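PDB 4RYK: Lmo0325 protein from Listeria monocytogenes EGD-e, which probably binds DNA as a transcriptional regulator, with a helix-turn-helix region and an Rgg-type helical C-terminal region. Local coordinates for residues Tyr251-Glu264 and Tyr289-Gln303. Numbering follows the deposited sequence.
Sequences YYQGAIWMKEGEVE and YSVVLKQFLEKENIQ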
loop_
_atom_site.group_PDB
_atom_site.type_symbol
_atom_site.label_atom_id
_atom_site.label_comp_id
_atom_site.label_asym_id
_atom_site.label_seq_id
_atom_site.Cartn_x
_atom_site.Cartn_y
_atom_site.Cartn_z
ATOM N N TYR A 251 11.140 1.125 -19.480
ATOM C CA TYR A 251 11.086 2.218 -20.424
ATOM C C TYR A 251 12.373 3.086 -20.380
ATOM O O TYR A 251 13.031 3.315 -21.393
ATOM C CB TYR A 251 9.857 3.113 -20.203
ATOM C CG TYR A 251 9.911 4.260 -21.175
ATOM C CD1 TYR A 251 10.567 5.435 -20.851
ATOM C CD2 TYR A 251 9.358 4.138 -22.448
ATOM C CE1 TYR A 251 10.682 6.477 -21.772
ATOM C CE2 TYR A 251 9.456 5.147 -23.374
ATOM C CZ TYR A 251 10.127 6.322 -23.047
ATOM O OH TYR A 251 10.207 7.316 -23.998
ATOM N N TYR A 252 12.721 3.584 -19.207
ATOM C CA TYR A 252 13.911 4.445 -19.102
ATOM C C TYR A 252 15.255 3.747 -19.409
ATOM O O TYR A 252 16.170 4.382 -19.935
ATOM C CB TYR A 252 13.935 5.195 -17.752
ATOM C CG TYR A 252 12.862 6.261 -17.676
ATOM C CD1 TYR A 252 12.867 7.344 -18.554
ATOM C CD2 TYR A 252 11.859 6.205 -16.734
ATOM C CE1 TYR A 252 11.892 8.326 -18.497
ATOM C CE2 TYR A 252 10.859 7.181 -16.671
ATOM C CZ TYR A 252 10.866 8.216 -17.562
ATOM O OH TYR A 252 9.893 9.181 -17.510
ATOM N N GLN A 253 15.363 2.451 -19.144
ATOM C CA GLN A 253 16.574 1.685 -19.463
ATOM C C GLN A 253 16.688 1.658 -20.993
ATOM O O GLN A 253 17.786 1.806 -21.572
ATOM C CB GLN A 253 16.510 0.275 -18.876
ATOM C CG GLN A 253 17.710 -0.615 -19.182
ATOM C CD GLN A 253 19.033 -0.001 -18.720
ATOM O OE1 GLN A 253 19.459 -0.262 -17.615
ATOM N NE2 GLN A 253 19.645 0.867 -19.541
ATOM N N GLY A 254 15.529 1.561 -21.644
ATOM C CA GLY A 254 15.470 1.607 -23.094
ATOM C C GLY A 254 16.008 2.915 -23.632
ATOM O O GLY A 254 16.850 2.932 -24.511
ATOM N N ALA A 255 15.531 4.012 -23.070
ATOM C CA ALA A 255 15.935 5.337 -23.519
ATOM C C ALA A 255 17.441 5.545 -23.323
ATOM O O ALA A 255 18.124 6.061 -24.198
ATOM C CB ALA A 255 15.157 6.391 -22.735
ATOM N N ILE A 256 17.947 5.149 -22.159
ATOM C CA ILE A 256 19.358 5.267 -21.873
ATOM C C ILE A 256 20.219 4.414 -22.795
ATOM O O ILE A 256 21.285 4.854 -23.251
ATOM C CB ILE A 256 19.648 4.963 -20.413
ATOM C CG1 ILE A 256 18.993 6.059 -19.541
ATOM C CG2 ILE A 256 21.154 4.906 -20.186
ATOM C CD1 ILE A 256 19.181 5.878 -18.053
ATOM N N TRP A 257 19.757 3.223 -23.102
ATOM C CA TRP A 257 20.448 2.431 -24.108
ATOM C C TRP A 257 20.539 3.157 -25.436
ATOM O O TRP A 257 21.603 3.136 -26.086
ATOM C CB TRP A 257 19.794 1.064 -24.300
ATOM C CG TRP A 257 20.172 0.085 -23.230
ATOM C CD1 TRP A 257 21.292 0.105 -22.461
ATOM C CD2 TRP A 257 19.430 -1.068 -22.824
ATOM N NE1 TRP A 257 21.290 -0.963 -21.601
ATOM C CE2 TRP A 257 20.168 -1.708 -21.818
ATOM C CE3 TRP A 257 18.222 -1.639 -23.239
ATOM C CZ2 TRP A 257 19.726 -2.877 -21.187
ATOM C CZ3 TRP A 257 17.792 -2.813 -22.628
ATOM C CH2 TRP A 257 18.547 -3.417 -21.610
HETATM N N MSE A 258 19.466 3.819 -25.851
HETATM C CA MSE A 258 19.508 4.555 -27.115
HETATM C C MSE A 258 20.560 5.625 -27.079
HETATM O O MSE A 258 21.296 5.809 -28.013
HETATM C CB MSE A 258 18.147 5.151 -27.462
HETATM C CG MSE A 258 17.155 4.034 -27.721
HETATM SE SE MSE A 258 15.494 4.644 -28.549
HETATM C CE MSE A 258 14.482 4.900 -26.902
ATOM N N LYS A 259 20.640 6.323 -25.977
ATOM C CA LYS A 259 21.646 7.327 -25.774
ATOM C C LYS A 259 23.038 6.751 -25.649
ATOM O O LYS A 259 23.987 7.451 -25.901
ATOM C CB LYS A 259 21.367 8.086 -24.485
ATOM C CG LYS A 259 20.181 9.018 -24.556
ATOM C CD LYS A 259 20.499 10.228 -25.407
ATOM C CE LYS A 259 21.429 11.187 -24.694
ATOM N NZ LYS A 259 22.431 11.688 -25.668
ATOM N N GLU A 260 23.178 5.511 -25.210
ATOM C CA GLU A 260 24.501 4.932 -25.103
ATOM C C GLU A 260 24.885 4.230 -26.398
ATOM O O GLU A 260 25.697 3.319 -26.367
ATOM C CB GLU A 260 24.560 3.955 -23.933
ATOM C CG GLU A 260 24.530 4.649 -22.581
ATOM C CD GLU A 260 24.317 3.689 -21.419
ATOM O OE1 GLU A 260 23.818 2.551 -21.624
ATOM O OE2 GLU A 260 24.641 4.082 -20.280
ATOM N N GLY A 261 24.268 4.619 -27.516
ATOM C CA GLY A 261 24.458 3.923 -28.792
ATOM C C GLY A 261 23.892 2.517 -28.976
ATOM O O GLY A 261 24.134 1.889 -30.000
ATOM N N GLU A 262 23.121 2.002 -28.034
ATOM C CA GLU A 262 22.567 0.666 -28.149
ATOM C C GLU A 262 21.135 0.825 -28.659
ATOM O O GLU A 262 20.146 0.445 -27.975
ATOM C CB GLU A 262 22.548 0.050 -26.766
ATOM C CG GLU A 262 23.862 -0.525 -26.309
ATOM C CD GLU A 262 23.858 -2.010 -26.553
ATOM O OE1 GLU A 262 23.974 -2.398 -27.737
ATOM O OE2 GLU A 262 23.680 -2.772 -25.568
ATOM N N VAL A 263 21.015 1.410 -29.843
ATOM C CA VAL A 263 19.776 2.027 -30.285
ATOM C C VAL A 263 18.649 1.085 -30.549
ATOM O O VAL A 263 17.515 1.349 -30.149
ATOM C CB VAL A 263 19.924 2.785 -31.594
ATOM C CG1 VAL A 263 18.546 3.217 -32.096
ATOM C CG2 VAL A 263 20.834 3.975 -31.400
ATOM N N GLU A 264 18.908 0.011 -31.262
ATOM C CA GLU A 264 17.784 -0.841 -31.614
ATOM C C GLU A 264 17.296 -1.637 -30.414
ATOM O O GLU A 264 16.108 -1.929 -30.305
ATOM C CB GLU A 264 18.114 -1.751 -32.802
ATOM C CG GLU A 264 18.430 -0.969 -34.082
ATOM C CD GLU A 264 17.246 -0.181 -34.652
ATOM O OE1 GLU A 264 16.093 -0.640 -34.463
ATOM O OE2 GLU A 264 17.469 0.878 -35.310
ATOM N N TYR A 289 3.506 8.012 -22.707
ATOM C CA TYR A 289 4.896 7.611 -22.936
ATOM C C TYR A 289 5.234 7.533 -24.402
ATOM O O TYR A 289 6.399 7.694 -24.724
ATOM C CB TYR A 289 5.285 6.278 -22.255
ATOM C CG TYR A 289 5.717 6.532 -20.854
ATOM C CD1 TYR A 289 4.803 6.573 -19.847
ATOM C CD2 TYR A 289 7.035 6.811 -20.554
ATOM C CE1 TYR A 289 5.175 6.859 -18.564
ATOM C CE2 TYR A 289 7.420 7.105 -19.273
ATOM C CZ TYR A 289 6.475 7.125 -18.291
ATOM O OH TYR A 289 6.811 7.412 -17.017
ATOM N N SER A 290 4.255 7.233 -25.266
ATOM C CA SER A 290 4.449 7.366 -26.722
ATOM C C SER A 290 4.861 8.759 -27.160
ATOM O O SER A 290 5.650 8.890 -28.064
ATOM C CB SER A 290 3.177 7.038 -27.482
ATOM O OG SER A 290 2.860 5.713 -27.148
ATOM N N VAL A 291 4.287 9.775 -26.539
ATOM C CA VAL A 291 4.674 11.148 -26.799
ATOM C C VAL A 291 6.093 11.381 -26.297
ATOM O O VAL A 291 6.927 11.932 -27.000
ATOM C CB VAL A 291 3.722 12.115 -26.096
ATOM C CG1 VAL A 291 4.228 13.575 -26.214
ATOM C CG2 VAL A 291 2.352 11.941 -26.709
ATOM N N VAL A 292 6.373 10.949 -25.082
ATOM C CA VAL A 292 7.715 11.087 -24.587
ATOM C C VAL A 292 8.699 10.462 -25.551
ATOM O O VAL A 292 9.777 11.014 -25.828
ATOM C CB VAL A 292 7.869 10.433 -23.223
ATOM C CG1 VAL A 292 9.293 10.575 -22.732
ATOM C CG2 VAL A 292 6.897 11.047 -22.216
ATOM N N LEU A 293 8.329 9.307 -26.078
ATOM C CA LEU A 293 9.271 8.540 -26.878
ATOM C C LEU A 293 9.533 9.252 -28.193
ATOM O O LEU A 293 10.685 9.324 -28.659
ATOM C CB LEU A 293 8.746 7.137 -27.152
ATOM C CG LEU A 293 9.557 6.291 -28.124
ATOM C CD1 LEU A 293 10.991 6.234 -27.629
ATOM C CD2 LEU A 293 9.010 4.884 -28.258
ATOM N N LYS A 294 8.466 9.726 -28.817
ATOM C CA LYS A 294 8.614 10.434 -30.076
ATOM C C LYS A 294 9.460 11.688 -29.964
ATOM O O LYS A 294 10.249 11.975 -30.851
ATOM C CB LYS A 294 7.265 10.834 -30.610
ATOM C CG LYS A 294 6.547 9.677 -31.230
ATOM C CD LYS A 294 5.089 9.999 -31.363
ATOM C CE LYS A 294 4.344 8.808 -31.910
ATOM N NZ LYS A 294 3.113 9.306 -32.560
ATOM N N GLN A 295 9.257 12.445 -28.896
ATOM C CA GLN A 295 9.973 13.702 -28.698
ATOM C C GLN A 295 11.424 13.373 -28.432
ATOM O O GLN A 295 12.338 14.028 -28.910
ATOM C CB GLN A 295 9.350 14.483 -27.529
ATOM C CG GLN A 295 7.932 14.984 -27.834
ATOM C CD GLN A 295 7.923 16.151 -28.830
ATOM O OE1 GLN A 295 8.585 17.171 -28.607
ATOM N NE2 GLN A 295 7.161 16.018 -29.929
ATOM N N PHE A 296 11.644 12.299 -27.704
ATOM C CA PHE A 296 12.998 11.882 -27.407
ATOM C C PHE A 296 13.732 11.507 -28.705
ATOM O O PHE A 296 14.873 11.923 -28.924
ATOM C CB PHE A 296 12.947 10.732 -26.426
ATOM C CG PHE A 296 14.227 10.011 -26.280
ATOM C CD1 PHE A 296 14.510 8.932 -27.079
ATOM C CD2 PHE A 296 15.150 10.404 -25.321
ATOM C CE1 PHE A 296 15.702 8.251 -26.929
ATOM C CE2 PHE A 296 16.330 9.705 -25.145
ATOM C CZ PHE A 296 16.614 8.628 -25.958
ATOM N N LEU A 297 13.079 10.741 -29.572
ATOM C CA LEU A 297 13.701 10.330 -30.822
ATOM C C LEU A 297 14.069 11.556 -31.650
ATOM O O LEU A 297 15.127 11.615 -32.250
ATOM C CB LEU A 297 12.748 9.471 -31.634
ATOM C CG LEU A 297 12.412 8.086 -31.101
ATOM C CD1 LEU A 297 11.453 7.366 -32.056
ATOM C CD2 LEU A 297 13.681 7.283 -30.855
ATOM N N GLU A 298 13.180 12.536 -31.671
ATOM C CA GLU A 298 13.468 13.797 -32.297
ATOM C C GLU A 298 14.595 14.624 -31.665
ATOM O O GLU A 298 15.546 14.983 -32.349
ATOM C CB GLU A 298 12.211 14.629 -32.324
ATOM C CG GLU A 298 11.586 14.671 -33.693
ATOM C CD GLU A 298 10.915 15.984 -33.890
ATOM O OE1 GLU A 298 10.199 16.368 -32.940
ATOM O OE2 GLU A 298 11.125 16.620 -34.936
ATOM N N LYS A 299 14.484 14.959 -30.388
ATOM C CA LYS A 299 15.536 15.715 -29.744
ATOM C C LYS A 299 16.843 14.984 -30.002
ATOM O O LYS A 299 17.761 15.531 -30.574
ATOM C CB LYS A 299 15.288 15.817 -28.243
ATOM C CG LYS A 299 16.414 16.490 -27.479
ATOM C CD LYS A 299 16.024 16.756 -26.031
ATOM C CE LYS A 299 17.212 17.153 -25.165
ATOM N NZ LYS A 299 18.216 17.996 -25.881
ATOM N N GLU A 300 16.909 13.712 -29.638
ATOM C CA GLU A 300 18.157 12.984 -29.768
ATOM C C GLU A 300 18.502 12.716 -31.204
ATOM O O GLU A 300 19.611 12.301 -31.502
ATOM C CB GLU A 300 18.082 11.667 -29.037
ATOM C CG GLU A 300 17.652 11.815 -27.590
ATOM C CD GLU A 300 18.334 12.966 -26.879
ATOM O OE1 GLU A 300 19.581 13.040 -26.958
ATOM O OE2 GLU A 300 17.619 13.774 -26.232
ATOM N N ASN A 301 17.535 12.915 -32.091
ATOM C CA ASN A 301 17.774 12.833 -33.503
ATOM C C ASN A 301 18.060 11.383 -33.929
ATOM O O ASN A 301 19.039 11.115 -34.625
ATOM C CB ASN A 301 18.942 13.766 -33.841
ATOM C CG ASN A 301 18.890 14.254 -35.251
ATOM O OD1 ASN A 301 18.433 13.541 -36.142
ATOM N ND2 ASN A 301 19.349 15.480 -35.471
ATOM N N ILE A 302 17.191 10.451 -33.520
ATOM C CA ILE A 302 17.447 9.003 -33.653
ATOM C C ILE A 302 16.593 8.340 -34.749
ATOM O O ILE A 302 15.517 8.827 -35.063
ATOM C CB ILE A 302 17.272 8.316 -32.282
ATOM C CG1 ILE A 302 18.361 8.817 -31.322
ATOM C CG2 ILE A 302 17.325 6.799 -32.402
ATOM C CD1 ILE A 302 18.116 8.498 -29.862
ATOM N N GLN A 303 17.120 7.264 -35.359
ATOM C CA GLN A 303 16.434 6.480 -36.410
ATOM C C GLN A 303 16.659 4.992 -36.159
ATOM O O GLN A 303 16.008 4.156 -36.771
ATOM C CB GLN A 303 16.979 6.818 -37.796
ATOM C CG GLN A 303 17.739 8.138 -37.881
ATOM C CD GLN A 303 18.858 8.112 -38.904
ATOM O OE1 GLN A 303 19.668 7.181 -38.951
ATOM N NE2 GLN A 303 18.921 9.148 -39.722
#
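Tyr-251 meets Tyr-289 across the contact because it holds its CG opposite the backbone N, chi1 177°, on a CA-CB bond directed at the other helix. The Tyr-251 ring receives Tyr-289 on one face: CD2 of Tyr-289 stands over its centre, 3.8 Å from Tyr-251 CD1, and the planes meet at 63°, which makes the pair T-shaped with Tyr-289 supplying the edge. Tyr-251 OH travels on to the second helix, 3.3 Å from Leu-293 CA, but its angle to Leu-293 N is too poor for a hydrogen bond.

Phe-296, likewise extended toward the first helix, is packed on both sides. Ala-255 CB lies over one face toward the rim, 4.2 Å from Phe-296 CZ, while the CG of Glu-300, one turn further along its own helix, covers the opposite face. Selenomethionine Met-258 bends at chi3, bringing CE to 3.6 Å from Phe-296 CE1 and also against Leu-293 CD1. Its SE sits 5.3 Å from the ring centroid and near the ring plane, hence a Met-aromatic contact at the edge.

Lys-259, partly exposed, sets CG at the Phe-296 edge, and its NZ forms a long, weak salt bridge to Glu-300 OE1 at 3.4 Å. Beyond the Schellman motifs with Gly-261 and Asn-301 at C-prime, Val-263 CG1 meets Ile-302 CG2 at 3.8 Å, extending the apolar seam past both helix ends.

The axes of the short segments 251-259 and 289-300 run nearly parallel, 11° apart, consistent with alternate helices of a TPR-like stack. Helix 263-279 connects them and packs on Met-258 and Leu-293, whereas helix 197-216 contacts Phe-296 and supplies Asp-212, the hydrogen-bond partner of Tyr-252 OH; helix 220-235 covers Ile-256.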